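PDB 6MAB: sigma regulatory family protein-PP2C phosphatase from Chlamydia trachomatis serovar L2, which probably acts as a membrane-bound PP2C-type phosphatase of sigma-factor regulation, this chain being its periplasmic sensor domain, with a proposed role in TCA cycle regulation. Local coordinates for residues A59-M64 with V88-R93; S185-V190 with P219-D224; V126-Q131 with S150-L155; F23-L28 with F254-Y259. One frame throughout, in Å; residues are numbered along the deposited sequence. Where two conformers were deposited one is given.

Two antiparallel sheets, following a long N-terminal helix, make up this periplasmic piece, a layout consistent with a double Cache-like sensor. Contacts 1 and 3 both reach the first sheet, with centres about 20 Å apart. Contact 4 joins helix 2-31 to strand 254-261 of the second sheet, and contact 2 joins two parts of the long connection between strands 179-182 and 224-225, its centre about 17 Å from that of contact 4. These last two touch, Leu187 CD1 lying 3.7 Å from Tyr259 OH. Contact 4 opens first and closes last, with contacts 1, 3 and 2 completed in that order between. Contact 4 thus ties the N-terminal helix to a strand near the C-terminal end of the chain.

Contact 1. Residues A59-M64 with V88-R93; sequences ALSKEM and VVASSR
Ser61 and Met64, one helical turn apart, reach from the same side of helix 58-68 to the end of strand 86-91, where Ala90 and Ser91 meet them. The hydroxyl of Ser61 lies beside its own backbone N (chi1 -64°), and Ser61 OG accepts the backbone N-H of Ser91 at 3.0 Å. That bond is nearly straight, with 163° at the hydrogen. Ser61 OG is also bonded to Asp57 O one turn earlier, so a short polar side chain ties the strand's backbone to the helix and wastes neither role of its hydroxyl.

Beside this polar link lies an apolar cluster. The methyl of Ala90 points at the helix and is met by two neighbours: Leu60 CD2 lies 3.6 Å from Ala90 CB, and Met64 SD approaches that same Ala90 CB equally closely at 3.6 Å. A small residue suits this place because the helix comes close, the short axes approaching to 6.6 Å. The flexible thioether of Met64 bends at its last torsion (chi3 60°), and Met64 CE comes 3.8 Å from Ser91 CA. Further on, Ser92 CB packs 3.7 Å from Met64 O.

The side chain of Ser91 starts off away from the helix. Its OG accepts from Arg93 N at 2.9 Å, forming an ST turn as the strand ends, and also bonds Ser76 OG. Ser92 OG meanwhile bonds Ile75 N.

Strand 74-80 therefore lies alongside this outer strand, and Val89 and Ala90 both face its Leu77 in a classic beta bulge. Leu60 touches Leu77 too, so helix 58-68 packs against both strands at this edge of the first sheet.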
# COMPACT_ATOMS: atom_id res chain seq x y z
N ALA A 59 14.30 -16.78 22.22
CA ALA A 59 13.31 -17.81 22.50
C ALA A 59 11.93 -17.40 22.00
O ALA A 59 11.23 -18.18 21.35
CB ALA A 59 13.26 -18.11 24.00
N LEU A 60 11.52 -16.17 22.31
CA LEU A 60 10.22 -15.72 21.86
C LEU A 60 10.16 -15.66 20.34
O LEU A 60 9.16 -16.03 19.73
CB LEU A 60 9.90 -14.36 22.46
CG LEU A 60 8.60 -13.74 21.97
CD1 LEU A 60 7.42 -14.64 22.29
CD2 LEU A 60 8.39 -12.36 22.58
N SER A 61 11.24 -15.17 19.72
CA SER A 61 11.30 -15.12 18.26
C SER A 61 11.10 -16.50 17.64
O SER A 61 10.38 -16.65 16.65
CB SER A 61 12.65 -14.52 17.84
OG SER A 61 12.75 -13.18 18.30
N LYS A 62 11.75 -17.52 18.21
CA LYS A 62 11.61 -18.87 17.69
C LYS A 62 10.17 -19.36 17.79
O LYS A 62 9.68 -20.05 16.89
CB LYS A 62 12.56 -19.82 18.42
CG LYS A 62 13.96 -19.76 17.87
N GLU A 63 9.47 -19.00 18.87
CA GLU A 63 8.06 -19.36 18.96
C GLU A 63 7.23 -18.61 17.92
O GLU A 63 6.30 -19.17 17.34
CB GLU A 63 7.53 -19.09 20.36
N MET A 64 7.55 -17.33 17.69
CA MET A 64 6.82 -16.57 16.68
C MET A 64 7.07 -17.14 15.29
O MET A 64 6.16 -17.19 14.46
CB MET A 64 7.23 -15.10 16.75
CG MET A 64 6.75 -14.40 18.05
SD MET A 64 7.54 -12.82 18.41
CE MET A 64 7.09 -11.82 16.99
N VAL A 88 13.98 -3.91 17.19
CA VAL A 88 13.29 -5.20 17.13
C VAL A 88 13.74 -6.06 18.30
O VAL A 88 14.93 -6.40 18.41
CB VAL A 88 13.54 -5.92 15.80
CG1 VAL A 88 12.84 -7.25 15.81
CG2 VAL A 88 13.07 -5.09 14.60
N VAL A 89 12.81 -6.43 19.17
CA VAL A 89 13.14 -7.29 20.30
C VAL A 89 12.54 -8.68 20.19
O VAL A 89 12.88 -9.55 21.01
CB VAL A 89 12.74 -6.64 21.64
CG1 VAL A 89 13.54 -5.36 21.86
CG2 VAL A 89 11.26 -6.35 21.70
N ALA A 90 11.67 -8.94 19.21
CA ALA A 90 11.23 -10.28 18.89
C ALA A 90 10.68 -10.26 17.47
O ALA A 90 10.01 -9.30 17.08
CB ALA A 90 10.18 -10.79 19.87
N SER A 91 10.98 -11.31 16.69
CA SER A 91 10.50 -11.39 15.32
C SER A 91 10.37 -12.84 14.86
O SER A 91 11.18 -13.70 15.22
CB SER A 91 11.43 -10.65 14.36
OG SER A 91 10.86 -10.62 13.06
N SER A 92 9.35 -13.10 14.04
CA SER A 92 9.28 -14.35 13.29
C SER A 92 10.39 -14.46 12.27
O SER A 92 10.65 -15.56 11.78
CB SER A 92 7.93 -14.47 12.59
OG SER A 92 7.79 -13.47 11.59
N ARG A 93 11.03 -13.33 11.92
CA ARG A 93 12.21 -13.31 11.05
C ARG A 93 13.42 -13.17 11.96
O ARG A 93 13.77 -12.07 12.38
CB ARG A 93 12.18 -12.15 10.06
CG ARG A 93 11.43 -12.43 8.77
CD ARG A 93 11.32 -11.16 7.94
NE ARG A 93 12.51 -10.86 7.15
CZ ARG A 93 12.72 -9.71 6.51
NH1 ARG A 93 11.81 -8.74 6.57
NH2 ARG A 93 13.82 -9.53 5.81

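Contact 2. Residues S185-V190 with P219-D224; sequences SSLDLV and PPLNLD
The flat peptide group between Pro219 and Pro220 presents its carbonyl oxygen to Val190, whose CG1 lies 3.5 Å from Pro219 O. The methyl comes to the oxygen from outside the carbonyl plane, and Pro220 CA, on the same edge of this trans peptide as the oxygen, lies 4.1 Å from Val190 CG1. In both prolines CB is directed away from residues 185-190, so it is their backbone that takes part. Proline suits such a place, since the ring restricts phi, and two in succession stiffen the chain here.

Beyond the prolines, the contact is made by branched aliphatic side chains. Val190 CG1 is anti to the backbone N (chi1 172°), and the same methyl that meets the proline carbonyl packs 3.9 Å from Leu221 CG. The two side chains cross at about a right angle. Leu221 is shared: its CD2 lies 3.8 Å from Leu187 CD2, again with the side chains crossing at about a right angle. Leu187 comes near only with its end, and a leucine suits because its terminal methyl CD2 reaches Leu221.

Leu221 also rests on Ile179, and its backbone is hydrogen-bonded with Ser191. Here a 3-10 turn (185-187) with its following loop meets a loop leading into strand 224-225, forming a small apolar cluster in the connection that packs on the second sheet, Leu187 touching Ile179, Ile237 and Tyr259.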
# COMPACT_ATOMS: atom_id res chain seq x y z
N SER A 185 2.65 -4.74 -16.02
CA SER A 185 3.84 -4.70 -15.18
C SER A 185 4.86 -3.67 -15.66
O SER A 185 5.72 -3.26 -14.87
CB SER A 185 4.48 -6.09 -15.15
OG SER A 185 5.81 -6.03 -14.67
N SER A 186 4.78 -3.24 -16.92
CA SER A 186 5.66 -2.17 -17.39
C SER A 186 5.41 -0.84 -16.69
O SER A 186 6.22 0.09 -16.82
CB SER A 186 5.51 -1.99 -18.91
OG SER A 186 4.24 -1.46 -19.24
N LEU A 187 4.31 -0.71 -15.94
CA LEU A 187 4.08 0.49 -15.17
C LEU A 187 4.59 0.40 -13.74
O LEU A 187 4.48 1.39 -13.00
CB LEU A 187 2.58 0.82 -15.11
CG LEU A 187 1.85 0.86 -16.45
CD1 LEU A 187 0.40 1.23 -16.22
CD2 LEU A 187 2.51 1.85 -17.41
N ASP A 188 5.10 -0.74 -13.33
CA ASP A 188 5.52 -0.90 -11.94
C ASP A 188 6.69 0.04 -11.63
O ASP A 188 7.68 0.13 -12.39
CB ASP A 188 5.90 -2.35 -11.65
CG ASP A 188 4.69 -3.30 -11.66
OD1 ASP A 188 3.54 -2.89 -11.92
OD2 ASP A 188 4.93 -4.48 -11.41
N LEU A 189 6.53 0.78 -10.54
CA LEU A 189 7.52 1.74 -10.02
C LEU A 189 7.85 2.82 -11.06
O LEU A 189 9.00 3.18 -11.27
CB LEU A 189 8.79 1.04 -9.54
CG LEU A 189 8.58 0.07 -8.35
CD1 LEU A 189 9.89 -0.62 -7.96
CD2 LEU A 189 7.99 0.79 -7.15
N VAL A 190 6.80 3.36 -11.66
CA VAL A 190 6.84 4.48 -12.58
C VAL A 190 6.00 5.59 -11.98
O VAL A 190 5.00 5.34 -11.30
CB VAL A 190 6.30 4.07 -13.97
CG1 VAL A 190 6.16 5.26 -14.89
CG2 VAL A 190 7.25 3.01 -14.59
N PRO A 219 10.67 6.70 -17.87
CA PRO A 219 9.79 7.80 -18.32
C PRO A 219 8.49 7.83 -17.54
O PRO A 219 7.75 6.83 -17.52
CB PRO A 219 9.55 7.47 -19.81
CG PRO A 219 10.81 6.76 -20.21
CD PRO A 219 11.19 5.92 -19.01
N PRO A 220 8.17 8.95 -16.91
CA PRO A 220 6.89 9.06 -16.19
C PRO A 220 5.72 9.06 -17.16
O PRO A 220 5.86 9.32 -18.36
CB PRO A 220 6.98 10.41 -15.47
CG PRO A 220 8.38 10.79 -15.51
CD PRO A 220 9.00 10.14 -16.70
N LEU A 221 4.54 8.78 -16.61
CA LEU A 221 3.33 8.65 -17.43
C LEU A 221 2.64 9.97 -17.72
O LEU A 221 1.82 10.04 -18.65
CB LEU A 221 2.33 7.72 -16.72
CG LEU A 221 2.75 6.28 -16.52
CD1 LEU A 221 1.59 5.55 -15.85
CD2 LEU A 221 3.10 5.62 -17.83
N ASN A 222 2.91 11.01 -16.94
CA ASN A 222 2.38 12.35 -17.22
C ASN A 222 0.86 12.33 -17.35
O ASN A 222 0.29 12.81 -18.32
CB ASN A 222 3.03 12.93 -18.48
CG ASN A 222 2.78 14.42 -18.64
OD1 ASN A 222 2.46 15.13 -17.68
ND2 ASN A 222 2.94 14.91 -19.88
N LEU A 223 0.20 11.75 -16.35
CA LEU A 223 -1.26 11.71 -16.38
C LEU A 223 -1.81 13.12 -16.51
O LEU A 223 -1.37 14.05 -15.83
CB LEU A 223 -1.80 11.04 -15.12
CG LEU A 223 -2.11 9.54 -15.27
CD1 LEU A 223 -0.95 8.74 -15.78
CD2 LEU A 223 -2.57 9.01 -13.92
N ASP A 224 -2.77 13.29 -17.42
CA ASP A 224 -3.32 14.60 -17.76
C ASP A 224 -4.78 14.63 -17.35
O ASP A 224 -5.57 13.80 -17.84
CB ASP A 224 -3.15 14.84 -19.26
CG ASP A 224 -3.48 16.25 -19.66
OD1 ASP A 224 -3.51 17.14 -18.79
OD2 ASP A 224 -3.71 16.47 -20.87

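Contact 3. Residues V126-Q131 with S150-L155; sequences VLAVLQ and SDTNYL
Thr152 grips the carbonyl of Val126 with two donors, Thr152 OG1 at 2.9 Å and Thr152 N at 3.0 Å from Val126 O. The hydroxyl comes from above the carbonyl plane, whereas the N-H comes nearly along the C=O axis. In the crowded position between its own N and carbonyl carbon (chi1 67°), OG1 is turned to this oxygen, while CG2 lies over the Ala128 backbone, 3.3 Å from Ala128 N, and also touches Ala128 CB. Threonine suits the spot because one branch bonds and the other fills.

Next to this grip, Ala128 and Ser150 form an antiparallel hydrogen-bonded pair, with Ala128 N 2.8 Å from Ser150 O and Ser150 N 3.1 Å from Ala128 O. Leu127 and Asp151 are the adjacent non-hydrogen-bonded pair, and Leu127 CD2 lies 3.9 Å from Asp151 CA.

Farther out, Asp151 OD1 accepts from Asn153 N at 3.0 Å, an Asx turn leading into helix 153-160. One water accepts from Val126 N and donates to OD1, while Asp151 OD2 bonds Gln125 NE2.

The doubled grip and the water bridge imply a hairpin end where the Val126 carbonyl and N-H are satisfied by Thr152 and a water as regular strand pairing stops, and the three partners would be expected to stabilise a charged Asp151.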
# COMPACT_ATOMS: atom_id res chain seq x y z
N VAL A 126 4.65 -6.55 -3.39
CA VAL A 126 4.07 -5.46 -2.63
C VAL A 126 3.55 -6.02 -1.32
O VAL A 126 2.87 -7.05 -1.30
CB VAL A 126 2.96 -4.77 -3.44
CG1 VAL A 126 2.21 -3.77 -2.60
CG2 VAL A 126 3.56 -4.08 -4.64
N LEU A 127 3.84 -5.32 -0.24
CA LEU A 127 3.56 -5.78 1.11
C LEU A 127 2.54 -4.87 1.78
O LEU A 127 2.58 -3.65 1.62
CB LEU A 127 4.81 -5.79 1.95
CG LEU A 127 5.96 -6.66 1.45
CD1 LEU A 127 7.25 -6.39 2.23
CD2 LEU A 127 5.55 -8.12 1.55
N ALA A 128 1.64 -5.49 2.53
CA ALA A 128 0.82 -4.76 3.48
C ALA A 128 1.65 -4.57 4.74
O ALA A 128 2.04 -5.54 5.38
CB ALA A 128 -0.43 -5.56 3.79
N VAL A 129 1.90 -3.31 5.07
CA VAL A 129 2.69 -2.93 6.24
C VAL A 129 1.70 -2.45 7.28
O VAL A 129 1.08 -1.40 7.10
CB VAL A 129 3.70 -1.84 5.89
CG1 VAL A 129 4.54 -1.49 7.11
CG2 VAL A 129 4.58 -2.27 4.71
N LEU A 130 1.57 -3.21 8.35
CA LEU A 130 0.66 -2.89 9.45
C LEU A 130 1.48 -2.61 10.70
O LEU A 130 2.37 -3.38 11.06
CB LEU A 130 -0.30 -4.04 9.70
CG LEU A 130 -1.56 -3.99 8.85
CD1 LEU A 130 -1.26 -4.08 7.36
CD2 LEU A 130 -2.53 -5.10 9.26
N GLN A 131 1.22 -1.46 11.32
CA GLN A 131 1.87 -1.06 12.55
C GLN A 131 0.81 -0.72 13.57
O GLN A 131 -0.10 0.06 13.26
CB GLN A 131 2.79 0.13 12.28
CG GLN A 131 3.84 -0.23 11.26
CD GLN A 131 4.82 0.90 10.93
OE1 GLN A 131 4.91 1.91 11.64
NE2 GLN A 131 5.58 0.70 9.86
N SER A 150 2.85 -8.55 5.16
CA SER A 150 2.07 -9.59 4.50
C SER A 150 2.14 -9.41 2.98
O SER A 150 1.90 -8.30 2.47
CB SER A 150 0.60 -9.53 5.02
OG SER A 150 -0.29 -10.24 4.20
N ASP A 151 2.47 -10.48 2.25
CA ASP A 151 2.46 -10.40 0.80
C ASP A 151 1.03 -10.19 0.32
O ASP A 151 0.13 -10.96 0.68
CB ASP A 151 3.05 -11.67 0.20
CG ASP A 151 3.44 -11.51 -1.26
OD1 ASP A 151 2.79 -10.75 -1.98
OD2 ASP A 151 4.41 -12.18 -1.68
N THR A 152 0.81 -9.14 -0.47
CA THR A 152 -0.53 -8.84 -0.96
C THR A 152 -0.87 -9.51 -2.29
O THR A 152 -1.93 -9.21 -2.84
CB THR A 152 -0.71 -7.34 -1.12
OG1 THR A 152 0.14 -6.85 -2.16
CG2 THR A 152 -0.41 -6.63 0.19
N ASN A 153 -0.05 -10.44 -2.79
CA ASN A 153 -0.38 -11.05 -4.07
C ASN A 153 -1.75 -11.73 -4.03
O ASN A 153 -2.46 -11.70 -5.04
CB ASN A 153 0.72 -12.03 -4.52
CG ASN A 153 1.09 -13.10 -3.49
OD1 ASN A 153 0.50 -13.24 -2.43
ND2 ASN A 153 2.11 -13.88 -3.85
N TYR A 154 -2.13 -12.32 -2.90
CA TYR A 154 -3.43 -13.00 -2.82
C TYR A 154 -4.60 -12.04 -3.01
O TYR A 154 -5.71 -12.48 -3.36
CB TYR A 154 -3.55 -13.75 -1.49
CG TYR A 154 -3.81 -12.84 -0.31
CD1 TYR A 154 -2.80 -12.09 0.28
CD2 TYR A 154 -5.10 -12.73 0.22
CE1 TYR A 154 -3.06 -11.26 1.37
CE2 TYR A 154 -5.36 -11.92 1.30
CZ TYR A 154 -4.34 -11.19 1.87
OH TYR A 154 -4.62 -10.36 2.95
N LEU A 155 -4.38 -10.75 -2.82
CA LEU A 155 -5.37 -9.72 -3.12
C LEU A 155 -5.16 -9.08 -4.47
O LEU A 155 -6.07 -9.02 -5.30
CB LEU A 155 -5.32 -8.62 -2.07
CG LEU A 155 -5.80 -8.98 -0.68
CD1 LEU A 155 -5.26 -7.95 0.30
CD2 LEU A 155 -7.34 -9.01 -0.67
O HOH W 1 3.20 -8.96 -4.16

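Contact 4. Residues F23-L28 with F254-Y259; sequences FKAHTL and FRILTY
Ile256 projects from the strand as the main bump of this contact, its terminal CD1 settling against the helix backbone 3.4 Å from Ala25 CA. CD1 extends away from the main chain (chi2 167°), so the branched residue reaches like a short probe. Because alanine has so little side chain, CD1 can come right down to the helix backbone: Ala25 CB lies 3.7 Å from Ile256 CD1, and the carbonyl carbon of Lys24 forms another part of the hollow's wall. Leu28, one turn on, bounds the hollow with CD1 at 3.9 Å from Ile256 CD1.

The same methyl of Leu28 is itself a bump against Phe254, lying at the ring's edge near its plane, 3.8 Å from Phe254 CE1. A leucine fits here since one methyl can touch both the aromatic rim and the isoleucine tip. At the other end, Lys24 uses its aliphatic chain, CD being 4.2 Å from Thr258 CG2, while NZ is bonded to Leu159 O.

The helix and strand run roughly antiparallel at 147°, their short axes 9.4 Å apart. Helix 2-31 thus lies over the second sheet, with strand 240-249 adding His247 beside Ala25, strand 169-174 placing Thr170 beside Ile256, and helix 153-160 touching Leu28 through Leu159.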
# COMPACT_ATOMS: atom_id res chain seq x y z
N PHE A 23 -15.20 -0.42 -6.15
CA PHE A 23 -15.31 -1.79 -5.69
C PHE A 23 -13.97 -2.32 -5.22
O PHE A 23 -13.89 -3.03 -4.20
CB PHE A 23 -15.85 -2.71 -6.79
CG PHE A 23 -15.70 -4.17 -6.48
CD1 PHE A 23 -16.71 -4.86 -5.82
CD2 PHE A 23 -14.55 -4.86 -6.82
CE1 PHE A 23 -16.57 -6.19 -5.52
CE2 PHE A 23 -14.41 -6.20 -6.51
CZ PHE A 23 -15.42 -6.87 -5.86
N LYS A 24 -12.91 -2.02 -5.97
CA LYS A 24 -11.59 -2.52 -5.58
C LYS A 24 -11.12 -1.86 -4.29
O LYS A 24 -10.54 -2.53 -3.42
CB LYS A 24 -10.60 -2.30 -6.73
CG LYS A 24 -10.97 -3.08 -8.00
CD LYS A 24 -10.11 -2.66 -9.19
CE LYS A 24 -10.63 -3.19 -10.52
NZ LYS A 24 -10.49 -4.65 -10.65
N ALA A 25 -11.39 -0.56 -4.14
CA ALA A 25 -11.08 0.15 -2.90
C ALA A 25 -11.79 -0.48 -1.72
O ALA A 25 -11.20 -0.67 -0.65
CB ALA A 25 -11.48 1.62 -3.02
N HIS A 26 -13.08 -0.79 -1.88
CA HIS A 26 -13.84 -1.38 -0.78
C HIS A 26 -13.28 -2.74 -0.41
O HIS A 26 -13.18 -3.08 0.78
CB HIS A 26 -15.31 -1.49 -1.19
CG HIS A 26 -16.14 -2.29 -0.24
ND1 HIS A 26 -16.65 -1.77 0.93
CD2 HIS A 26 -16.54 -3.59 -0.28
CE1 HIS A 26 -17.34 -2.70 1.56
NE2 HIS A 26 -17.29 -3.81 0.85
N THR A 27 -12.86 -3.53 -1.41
CA THR A 27 -12.26 -4.82 -1.12
C THR A 27 -11.00 -4.65 -0.28
O THR A 27 -10.80 -5.35 0.73
CB THR A 27 -11.95 -5.56 -2.43
OG1 THR A 27 -13.18 -5.81 -3.14
CG2 THR A 27 -11.28 -6.90 -2.15
N LEU A 28 -10.13 -3.72 -0.67
CA LEU A 28 -8.92 -3.48 0.09
C LEU A 28 -9.21 -2.94 1.49
O LEU A 28 -8.49 -3.28 2.44
CB LEU A 28 -8.00 -2.55 -0.71
CG LEU A 28 -7.49 -3.17 -2.01
CD1 LEU A 28 -6.75 -2.13 -2.84
CD2 LEU A 28 -6.55 -4.36 -1.75
N PHE A 254 -2.78 5.26 0.21
CA PHE A 254 -2.52 4.90 -1.18
C PHE A 254 -3.77 5.19 -1.99
O PHE A 254 -4.82 5.54 -1.44
CB PHE A 254 -2.05 3.44 -1.31
CG PHE A 254 -3.08 2.41 -1.00
CD1 PHE A 254 -3.89 1.94 -2.01
CD2 PHE A 254 -3.17 1.84 0.26
CE1 PHE A 254 -4.84 0.97 -1.76
CE2 PHE A 254 -4.13 0.86 0.52
CZ PHE A 254 -4.96 0.43 -0.50
N ARG A 255 -3.63 5.08 -3.30
CA ARG A 255 -4.68 5.41 -4.25
C ARG A 255 -4.84 4.26 -5.22
O ARG A 255 -3.95 3.42 -5.35
CB ARG A 255 -4.38 6.71 -5.03
CG ARG A 255 -3.98 7.90 -4.16
CD ARG A 255 -4.39 9.23 -4.79
NE ARG A 255 -3.40 9.80 -5.68
CZ ARG A 255 -3.63 10.85 -6.46
NH1 ARG A 255 -4.82 11.43 -6.48
NH2 ARG A 255 -2.66 11.32 -7.24
N ILE A 256 -5.96 4.24 -5.92
CA ILE A 256 -6.23 3.24 -6.94
C ILE A 256 -6.49 3.98 -8.25
O ILE A 256 -7.33 4.90 -8.29
CB ILE A 256 -7.42 2.33 -6.58
CG1 ILE A 256 -7.09 1.47 -5.37
CG2 ILE A 256 -7.76 1.41 -7.72
CD1 ILE A 256 -8.33 0.80 -4.79
N LEU A 257 -5.79 3.58 -9.30
CA LEU A 257 -6.01 4.07 -10.65
C LEU A 257 -6.64 2.94 -11.45
O LEU A 257 -6.01 1.90 -11.63
CB LEU A 257 -4.69 4.51 -11.31
CG LEU A 257 -4.76 4.79 -12.81
CD1 LEU A 257 -5.55 6.02 -13.16
CD2 LEU A 257 -3.32 4.90 -13.36
N THR A 258 -7.88 3.10 -11.91
CA THR A 258 -8.39 2.18 -12.91
C THR A 258 -8.23 2.82 -14.29
O THR A 258 -8.25 4.04 -14.42
CB THR A 258 -9.84 1.81 -12.65
OG1 THR A 258 -10.58 3.01 -12.47
CG2 THR A 258 -9.93 0.93 -11.41
N TYR A 259 -8.01 1.99 -15.31
CA TYR A 259 -7.73 2.55 -16.63
C TYR A 259 -8.13 1.54 -17.69
O TYR A 259 -8.29 0.34 -17.41
CB TYR A 259 -6.25 3.00 -16.77
CG TYR A 259 -5.20 1.87 -16.69
CD1 TYR A 259 -4.77 1.39 -15.47
CD2 TYR A 259 -4.66 1.31 -17.85
CE1 TYR A 259 -3.83 0.35 -15.38
CE2 TYR A 259 -3.70 0.28 -17.76
CZ TYR A 259 -3.31 -0.18 -16.52
OH TYR A 259 -2.39 -1.21 -16.41